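Local atomic coordinates of delta-aminolevulinic acid dehydratase (Toxoplasma gondii ME49, PDB entry 3OBK), a protein that catalyses the condensation of two molecules of 5-aminolevulinic acid to the pyrrole porphobilinogen, an early step of tetrapyrrole biosynthesis, and is seen with that product bound. Residues A[290-293]-A[294-297]; A[182-186]-A[187-191]; A[27-30]-A[31-34]; A[192-195]-A[196-200]. All coordinates share one frame; numbering follows the deposited sequence.

In the fold
Three of the four contacts belong to one TIM barrel, whose strand ends hold the porphobilinogen. Contacts 1 and 2 lie at the exits of strands 287-291 and 179-182 and both touch the ligand: Ser293 holds its propanoate, Ser183 its aminomethyl nitrogen. Their centres are about 22 Å apart, their nearest atoms about 7 Å. Contact 4 continues the helix that contact 2 starts, the centres about 13 Å apart; Pro182 CG packs on Ile193 CD1 at 3.9 Å, and the Ile193 side chain stays about 12 Å from the ligand. Contact 3 stands apart on the N-terminal arm, its centre about 32 Å from that of contact 1 and about 45 Å from that of contact 2, among neighbouring subunits.

Contact 1. Residues A[290-293]-A[294-297]; sequences YHVS and GEYA. With PBG (3-[5-(aminomethyl)-4-(carboxymethyl)-1H-pyrrol-3-yl]propanoic acid), chain L.
The edge of the His291 ring meets the Glu295 carboxylate: CD2 lies 3.2 Å from OE1, near the ring plane, while the two planes stand almost perpendicular at 84°. Also in the ring plane, a water sits 2.9 Å from His291 NE2 and donates to Glu295 O, and Thr331 engages ND1 of the same ring. Tyr290 comes obliquely to the ligand carboxylate, its CE1 3.5 Å from O3A of porphobilinogen, with its hydroxyl bonded to Tyr332. Glu295 OE2 accepts a nearly straight bond (172°) from Val292 N at 3.0 Å, arriving from well above the carboxylate plane. With Gly269 N on OE2 and Leu270 N on OE1, backbone amides hold both oxygens of this buried acid. Ser293 N donates to O3A of the propanoate at 2.9 Å and weakly to O4A, and its hydroxyl donates to O4A at 2.8 Å. Chi1 of 63° sets OG between backbone N and carbonyl carbon, within reach of that carboxylate. Glu295, three residues after the N-cap Val292 and returning to its N, forms the reciprocal half of a capping box, opening a TIM-barrel helix whose first turn receives a carboxylate of the product.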
# COMPACT_ATOMS: atom_id res chain seq x y z
N TYR A 290 -18.59 20.50 -7.72
CA TYR A 290 -19.48 21.63 -7.93
C TYR A 290 -18.75 22.92 -7.59
O TYR A 290 -18.38 23.16 -6.43
CB TYR A 290 -20.71 21.49 -7.05
CG TYR A 290 -21.96 22.18 -7.56
CD1 TYR A 290 -21.98 23.54 -7.87
CD2 TYR A 290 -23.14 21.48 -7.69
CE1 TYR A 290 -23.18 24.17 -8.31
CE2 TYR A 290 -24.32 22.08 -8.13
CZ TYR A 290 -24.34 23.41 -8.44
OH TYR A 290 -25.54 23.94 -8.86
N HIS A 291 -18.54 23.74 -8.62
CA HIS A 291 -18.05 25.09 -8.50
C HIS A 291 -19.25 25.97 -8.14
O HIS A 291 -20.01 26.39 -9.03
CB HIS A 291 -17.45 25.51 -9.84
CG HIS A 291 -16.64 26.77 -9.79
ND1 HIS A 291 -16.68 27.71 -10.80
CD2 HIS A 291 -15.75 27.22 -8.88
CE1 HIS A 291 -15.85 28.69 -10.50
NE2 HIS A 291 -15.27 28.42 -9.35
N VAL A 292 -19.43 26.24 -6.84
CA VAL A 292 -20.70 26.72 -6.33
C VAL A 292 -20.88 28.23 -6.45
O VAL A 292 -19.93 28.97 -6.67
CB VAL A 292 -20.90 26.35 -4.85
CG1 VAL A 292 -20.70 24.87 -4.64
CG2 VAL A 292 -20.00 27.18 -3.95
N SER A 293 -22.13 28.66 -6.28
CA SER A 293 -22.53 30.04 -6.49
C SER A 293 -21.59 31.04 -5.85
O SER A 293 -21.24 32.04 -6.43
CB SER A 293 -23.93 30.23 -5.92
OG SER A 293 -23.95 30.02 -4.51
N GLY A 294 -21.17 30.75 -4.64
CA GLY A 294 -20.28 31.66 -3.92
C GLY A 294 -18.93 31.78 -4.59
O GLY A 294 -18.37 32.86 -4.67
N GLU A 295 -18.42 30.65 -5.06
CA GLU A 295 -17.18 30.62 -5.81
C GLU A 295 -17.31 31.44 -7.10
O GLU A 295 -16.40 32.17 -7.44
CB GLU A 295 -16.77 29.19 -6.13
CG GLU A 295 -16.51 28.31 -4.89
CD GLU A 295 -16.13 26.91 -5.28
OE1 GLU A 295 -14.98 26.74 -5.77
OE2 GLU A 295 -17.01 26.00 -5.15
N TYR A 296 -18.45 31.31 -7.77
CA TYR A 296 -18.78 32.07 -8.98
C TYR A 296 -18.80 33.57 -8.72
O TYR A 296 -18.22 34.35 -9.46
CB TYR A 296 -20.17 31.62 -9.50
CG TYR A 296 -20.65 32.35 -10.75
CD1 TYR A 296 -20.21 31.97 -12.02
CD2 TYR A 296 -21.55 33.41 -10.65
CE1 TYR A 296 -20.68 32.64 -13.18
CE2 TYR A 296 -22.00 34.07 -11.77
CZ TYR A 296 -21.56 33.70 -13.03
OH TYR A 296 -22.02 34.38 -14.14
N ALA A 297 -19.44 33.96 -7.63
CA ALA A 297 -19.54 35.37 -7.23
C ALA A 297 -18.16 35.97 -6.99
O ALA A 297 -17.88 37.09 -7.42
CB ALA A 297 -20.40 35.50 -5.99
CHA PBG L . -30.05 22.40 -2.04
C1A PBG L . -28.91 22.92 -2.85
C2A PBG L . -28.02 23.92 -2.47
C3A PBG L . -27.13 24.06 -3.52
C4A PBG L . -27.45 23.09 -4.46
NA PBG L . -28.54 22.43 -4.04
C5A PBG L . -28.08 24.83 -1.27
C6A PBG L . -27.83 24.22 0.04
O1A PBG L . -27.95 22.97 0.12
O2A PBG L . -27.60 24.94 1.04
C7A PBG L . -26.06 25.07 -3.61
C8A PBG L . -25.41 25.26 -4.93
C9A PBG L . -24.57 26.44 -5.13
O3A PBG L . -24.38 26.82 -6.28
O4A PBG L . -24.27 27.23 -4.22
N1 PBG L . -30.00 21.05 -1.59
O HOH W 1 -13.84 30.55 -8.07

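Contact 2. Residues A[182-186]-A[187-191]; sequences PSDMM and DGRVS. With PBG (3-[5-(aminomethyl)-4-(carboxymethyl)-1H-pyrrol-3-yl]propanoic acid), chain L.
Between strand 179-182 and the helix that begins at Arg189, the chain makes a tight loop, with positive phi at Met185 and the N-cap Gly188, round the Arg189 side chain. Asp184 and Arg189 approach from opposite directions: NE donates to OD1 in a salt bridge of 2.8 Å, at 165° and close to the guanidinium plane. The carboxylate stands nearly upright to that plane, at 85°, and receives NE on the syn side of OD1 but tilted out of the carboxylate plane. Its other oxygen, OD2, accepts from Met186 N at 2.8 Å, which makes an Asx turn. Chi1 of Asp184, 50°, swings the acid back over its backbone to serve both donors. Arg189 NH2 gives a weak, bent bond to Pro182 O and a hydrogen bond to Tyr210 O of strand 206-213. A water bound by Met186 O takes a weak bond from Arg189 NH1. Ser183 OG accepts from the aminomethyl N1 of porphobilinogen at 2.5 Å and also bonds Asp134. With magnesium about 4 Å from the Arg189 side chain, the acid probably offsets the arginine's charge near the metal, and the pair may steady the loop from which Ser183 meets the ligand.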
# COMPACT_ATOMS: atom_id res chain seq x y z
N PRO A 182 -29.48 13.80 -5.43
CA PRO A 182 -29.91 14.12 -4.09
C PRO A 182 -28.86 14.90 -3.33
O PRO A 182 -27.81 14.36 -3.01
CB PRO A 182 -30.17 12.75 -3.44
CG PRO A 182 -29.98 11.71 -4.50
CD PRO A 182 -29.37 12.36 -5.69
N SER A 183 -29.18 16.15 -3.00
CA SER A 183 -28.24 17.05 -2.33
C SER A 183 -28.60 17.26 -0.87
O SER A 183 -28.10 18.20 -0.23
CB SER A 183 -28.26 18.39 -3.04
OG SER A 183 -29.56 18.96 -2.96
N ASP A 184 -29.39 16.35 -0.32
CA ASP A 184 -30.06 16.51 0.97
C ASP A 184 -29.22 16.19 2.18
O ASP A 184 -29.46 16.74 3.24
CB ASP A 184 -31.26 15.57 1.01
CG ASP A 184 -30.88 14.16 0.61
OD1 ASP A 184 -30.62 13.96 -0.60
OD2 ASP A 184 -30.82 13.28 1.50
N MET A 185 -28.30 15.23 2.02
CA MET A 185 -27.45 14.71 3.08
C MET A 185 -28.21 14.00 4.22
O MET A 185 -27.73 13.91 5.37
CB MET A 185 -26.49 15.79 3.59
CG MET A 185 -25.42 16.18 2.57
SD MET A 185 -24.24 14.88 2.14
CE MET A 185 -23.17 14.90 3.56
N MET A 186 -29.37 13.45 3.90
CA MET A 186 -30.04 12.54 4.82
C MET A 186 -29.28 11.25 4.76
O MET A 186 -28.68 10.93 3.76
CB MET A 186 -31.48 12.29 4.42
CG MET A 186 -32.36 13.54 4.47
SD MET A 186 -32.39 14.32 6.10
CE MET A 186 -31.19 15.67 6.03
N ASP A 187 -29.30 10.51 5.85
CA ASP A 187 -28.67 9.23 5.88
C ASP A 187 -29.48 8.23 5.10
O ASP A 187 -30.69 8.16 5.24
CB ASP A 187 -28.51 8.76 7.32
CG ASP A 187 -27.39 9.46 8.01
OD1 ASP A 187 -26.44 9.87 7.30
OD2 ASP A 187 -27.45 9.64 9.24
N GLY A 188 -28.81 7.46 4.26
CA GLY A 188 -29.47 6.33 3.60
C GLY A 188 -30.36 6.66 2.43
O GLY A 188 -30.97 5.78 1.87
N ARG A 189 -30.41 7.92 2.00
CA ARG A 189 -31.33 8.26 0.91
C ARG A 189 -30.98 7.60 -0.42
O ARG A 189 -31.88 7.28 -1.20
CB ARG A 189 -31.53 9.79 0.76
CG ARG A 189 -30.60 10.55 -0.16
CD ARG A 189 -29.21 10.77 0.43
NE ARG A 189 -28.67 12.06 0.00
CZ ARG A 189 -27.39 12.42 0.07
NH1 ARG A 189 -26.48 11.59 0.52
NH2 ARG A 189 -27.02 13.63 -0.36
N VAL A 190 -29.68 7.36 -0.69
CA VAL A 190 -29.31 6.84 -2.01
C VAL A 190 -29.99 5.50 -2.23
O VAL A 190 -30.65 5.28 -3.22
CB VAL A 190 -27.79 6.70 -2.25
CG1 VAL A 190 -27.55 6.01 -3.58
CG2 VAL A 190 -27.08 8.11 -2.23
N SER A 191 -29.82 4.60 -1.29
CA SER A 191 -30.37 3.26 -1.46
C SER A 191 -31.87 3.28 -1.53
O SER A 191 -32.45 2.49 -2.28
CB SER A 191 -29.95 2.36 -0.31
OG SER A 191 -30.36 1.02 -0.54
CHA PBG L . -30.05 22.40 -2.04
C1A PBG L . -28.91 22.92 -2.85
C2A PBG L . -28.02 23.92 -2.47
C3A PBG L . -27.13 24.06 -3.52
C4A PBG L . -27.45 23.09 -4.46
NA PBG L . -28.54 22.43 -4.04
C5A PBG L . -28.08 24.83 -1.27
C6A PBG L . -27.83 24.22 0.04
O1A PBG L . -27.95 22.97 0.12
O2A PBG L . -27.60 24.94 1.04
C7A PBG L . -26.06 25.07 -3.61
C8A PBG L . -25.41 25.26 -4.93
C9A PBG L . -24.57 26.44 -5.13
O3A PBG L . -24.38 26.82 -6.28
O4A PBG L . -24.27 27.23 -4.22
N1 PBG L . -30.00 21.05 -1.59
O HOH W 2 -26.50 9.60 2.84

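Contact 3. Residues A[27-30]-A[31-34]; sequences RKNR and AVRQ. With EDO (1,2-ethanediol), chain M.
Hydrogen bonds to Asn29 and from Arg33 tie this helix start together. Asn29 is the N-cap: OD1 accepts from Val32 N at 2.9 Å, the amide pointing nearly along the C=O axis, and chi1 of 56° brings the side chain back over the first turn. Arg33 reaches backward, its chain bent at chi3 (-66°), and NH2 donates to Arg27 O at 2.6 Å in the guanidinium plane, though the bond is bent. Backbone bonds from Arg33 N to Asn29 O and from Gln34 N to Arg30 O complete the turn. Flat-group packing is the second kind. One face of the Arg33 guanidinium lies against the backbone at Asn29 C and Arg30 N, both 3.1 Å from its plane. The Gln34 amide stacks on the Arg30 guanidinium, planes 30° apart, with NE2 3.1 Å above that face. Ethanediol, probably from the crystallisation liquor, adds a weak bond from Gln34 NE2 to its O2. Helix 30-36 follows the arm that begins with strands 8-9 and 15-16 and precedes barrel strand 46-53; Lys88 of a third subunit binds Gln34 OE1, and Glu248 and Glu252 of a second form salt bridges with Arg27.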
# COMPACT_ATOMS: atom_id res chain seq x y z
N ARG A 27 9.52 21.67 -19.29
CA ARG A 27 8.73 22.91 -19.42
C ARG A 27 9.23 23.85 -20.55
O ARG A 27 8.61 24.86 -20.81
CB ARG A 27 8.72 23.68 -18.08
CG ARG A 27 8.36 22.85 -16.88
CD ARG A 27 8.17 23.68 -15.56
NE ARG A 27 8.07 22.69 -14.49
CZ ARG A 27 8.91 22.53 -13.47
NH1 ARG A 27 9.88 23.38 -13.22
NH2 ARG A 27 8.72 21.51 -12.65
N LYS A 28 10.34 23.49 -21.18
CA LYS A 28 11.08 24.24 -22.24
C LYS A 28 10.27 25.13 -23.17
O LYS A 28 10.68 26.23 -23.49
CB LYS A 28 11.85 23.22 -23.11
CG LYS A 28 13.33 23.18 -22.87
CD LYS A 28 14.00 21.80 -23.08
CE LYS A 28 13.73 21.11 -24.40
NZ LYS A 28 15.00 20.48 -24.85
N ASN A 29 9.16 24.61 -23.65
CA ASN A 29 8.32 25.29 -24.62
C ASN A 29 6.94 24.64 -24.64
O ASN A 29 6.73 23.64 -23.98
CB ASN A 29 8.96 25.29 -26.02
CG ASN A 29 9.28 23.90 -26.52
OD1 ASN A 29 8.42 23.01 -26.52
ND2 ASN A 29 10.51 23.68 -26.91
N ARG A 30 6.02 25.24 -25.37
CA ARG A 30 4.65 24.76 -25.46
C ARG A 30 4.63 23.33 -25.96
O ARG A 30 3.96 22.49 -25.40
CB ARG A 30 3.79 25.71 -26.32
CG ARG A 30 2.37 25.19 -26.60
CD ARG A 30 1.29 26.18 -26.24
NE ARG A 30 0.14 26.08 -27.15
CZ ARG A 30 -1.03 25.49 -26.88
NH1 ARG A 30 -1.24 24.88 -25.68
NH2 ARG A 30 -2.00 25.49 -27.81
N ALA A 31 5.39 23.03 -27.00
CA ALA A 31 5.37 21.69 -27.59
C ALA A 31 5.71 20.57 -26.58
O ALA A 31 5.06 19.54 -26.59
CB ALA A 31 6.31 21.63 -28.81
N VAL A 32 6.70 20.77 -25.71
CA VAL A 32 7.08 19.78 -24.72
C VAL A 32 6.07 19.79 -23.60
O VAL A 32 5.72 18.72 -23.05
CB VAL A 32 8.51 20.02 -24.12
CG1 VAL A 32 8.85 18.97 -23.10
CG2 VAL A 32 9.53 19.95 -25.20
N ARG A 33 5.61 20.97 -23.22
CA ARG A 33 4.56 21.02 -22.22
C ARG A 33 3.31 20.23 -22.68
O ARG A 33 2.70 19.49 -21.90
CB ARG A 33 4.23 22.45 -21.86
CG ARG A 33 5.40 23.17 -21.12
CD ARG A 33 4.93 24.45 -20.40
NE ARG A 33 4.51 25.46 -21.34
CZ ARG A 33 5.33 26.25 -22.04
NH1 ARG A 33 4.82 27.14 -22.89
NH2 ARG A 33 6.65 26.17 -21.90
N GLN A 34 2.98 20.33 -23.97
CA GLN A 34 1.85 19.60 -24.53
C GLN A 34 2.06 18.07 -24.59
O GLN A 34 1.10 17.28 -24.41
CB GLN A 34 1.54 20.15 -25.92
CG GLN A 34 0.81 21.46 -25.89
CD GLN A 34 0.47 21.94 -27.28
OE1 GLN A 34 1.36 22.07 -28.13
NE2 GLN A 34 -0.81 22.22 -27.52
C1 EDO M . -4.41 22.44 -26.08
O1 EDO M . -3.74 22.48 -27.35
C2 EDO M . -4.00 21.24 -25.23
O2 EDO M . -2.68 21.43 -24.71

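Contact 4. Residues A[192-195]-A[196-200]; sequences AIRE and SLDME
OD1 of Asp198 is gripped by two nitrogens of Arg194, NH1 at 2.8 Å and NE at 2.9 Å, side-on and both to the one oxygen. The guanidinium and carboxylate planes differ by only 28°; NE comes in on the syn side, tilted from the carboxylate plane, NH1 nearly along the C-O axis, and both N-H...O angles are near 140°. Arg194 gets there by folding: CG leaves anti to the backbone N (chi1 -176°), and bends at chi2 and chi3 then bring the head round towards the next turn. Leu197 lies beneath it, CD1 3.6 Å off one face of the guanidinium, the two side chains crossing at about a right angle. The remaining nitrogen, NH2, bonds Thr205 O. All this takes place on helix 189-199, which joins strand 179-182 to the parallel strand 206-213 as the helix of a beta-alpha-beta unit of the TIM barrel. Ile193 CG2 packs on Leu197 CD1 at 3.7 Å, the two chains side by side, and Ile193 also touches Ala169 of helix 158-175. Ala192 O takes two bonds from Ser196, N at 3.1 Å and OG at 2.9 Å, reaching the carbonyl from opposite faces of its plane. Near the helix end, Met199 CE rests 3.6 Å from Glu195 O, while Trp16 of a third subunit packs on Asp198 and Met199.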
# COMPACT_ATOMS: atom_id res chain seq x y z
N ALA A 192 -32.50 4.16 -0.74
CA ALA A 192 -33.95 4.20 -0.65
C ALA A 192 -34.49 4.71 -1.97
O ALA A 192 -35.48 4.16 -2.51
CB ALA A 192 -34.40 5.08 0.51
N ILE A 193 -33.85 5.75 -2.49
CA ILE A 193 -34.28 6.32 -3.77
C ILE A 193 -34.05 5.29 -4.87
O ILE A 193 -34.89 5.11 -5.72
CB ILE A 193 -33.55 7.62 -4.13
CG1 ILE A 193 -33.98 8.72 -3.15
CG2 ILE A 193 -33.87 7.98 -5.55
CD1 ILE A 193 -33.08 9.92 -2.94
N ARG A 194 -32.93 4.60 -4.82
CA ARG A 194 -32.62 3.61 -5.83
C ARG A 194 -33.72 2.54 -5.95
O ARG A 194 -34.10 2.18 -7.05
CB ARG A 194 -31.27 2.95 -5.52
CG ARG A 194 -30.80 1.95 -6.58
CD ARG A 194 -30.40 2.61 -7.90
NE ARG A 194 -31.53 2.76 -8.81
CZ ARG A 194 -31.57 3.61 -9.82
NH1 ARG A 194 -32.65 3.67 -10.58
NH2 ARG A 194 -30.54 4.43 -10.08
N GLU A 195 -34.23 2.07 -4.81
CA GLU A 195 -35.15 0.94 -4.79
C GLU A 195 -36.51 1.39 -5.24
O GLU A 195 -37.18 0.66 -5.95
CB GLU A 195 -35.26 0.34 -3.39
CG GLU A 195 -35.87 -1.04 -3.36
CD GLU A 195 -35.98 -1.64 -1.94
OE1 GLU A 195 -34.94 -2.05 -1.38
OE2 GLU A 195 -37.13 -1.75 -1.43
N SER A 196 -36.90 2.59 -4.80
CA SER A 196 -38.12 3.24 -5.23
C SER A 196 -38.15 3.41 -6.73
O SER A 196 -39.14 3.06 -7.39
CB SER A 196 -38.25 4.62 -4.57
OG SER A 196 -38.25 4.52 -3.15
N LEU A 197 -37.07 3.97 -7.27
CA LEU A 197 -36.94 4.11 -8.70
C LEU A 197 -37.13 2.77 -9.40
O LEU A 197 -37.86 2.67 -10.37
CB LEU A 197 -35.58 4.72 -9.07
CG LEU A 197 -35.41 6.21 -8.74
CD1 LEU A 197 -34.00 6.68 -9.02
CD2 LEU A 197 -36.38 7.07 -9.53
N ASP A 198 -36.48 1.74 -8.89
CA ASP A 198 -36.44 0.46 -9.57
C ASP A 198 -37.79 -0.24 -9.49
O ASP A 198 -38.23 -0.86 -10.44
CB ASP A 198 -35.35 -0.41 -8.97
CG ASP A 198 -33.96 0.14 -9.23
OD1 ASP A 198 -33.80 1.22 -9.86
OD2 ASP A 198 -33.01 -0.52 -8.81
N MET A 199 -38.45 -0.12 -8.36
CA MET A 199 -39.79 -0.67 -8.24
C MET A 199 -40.77 0.05 -9.16
O MET A 199 -41.77 -0.54 -9.55
CB MET A 199 -40.29 -0.59 -6.81
CG MET A 199 -39.70 -1.63 -5.89
SD MET A 199 -40.32 -1.43 -4.20
CE MET A 199 -40.11 0.33 -3.90
N GLU A 200 -40.51 1.31 -9.51
CA GLU A 200 -41.43 2.01 -10.41
C GLU A 200 -41.09 1.82 -11.87
O GLU A 200 -41.79 2.36 -12.72
CB GLU A 200 -41.61 3.49 -10.07
CG GLU A 200 -42.36 3.75 -8.75
CD GLU A 200 -43.86 3.35 -8.75
OE1 GLU A 200 -44.41 2.97 -9.82
OE2 GLU A 200 -44.48 3.44 -7.65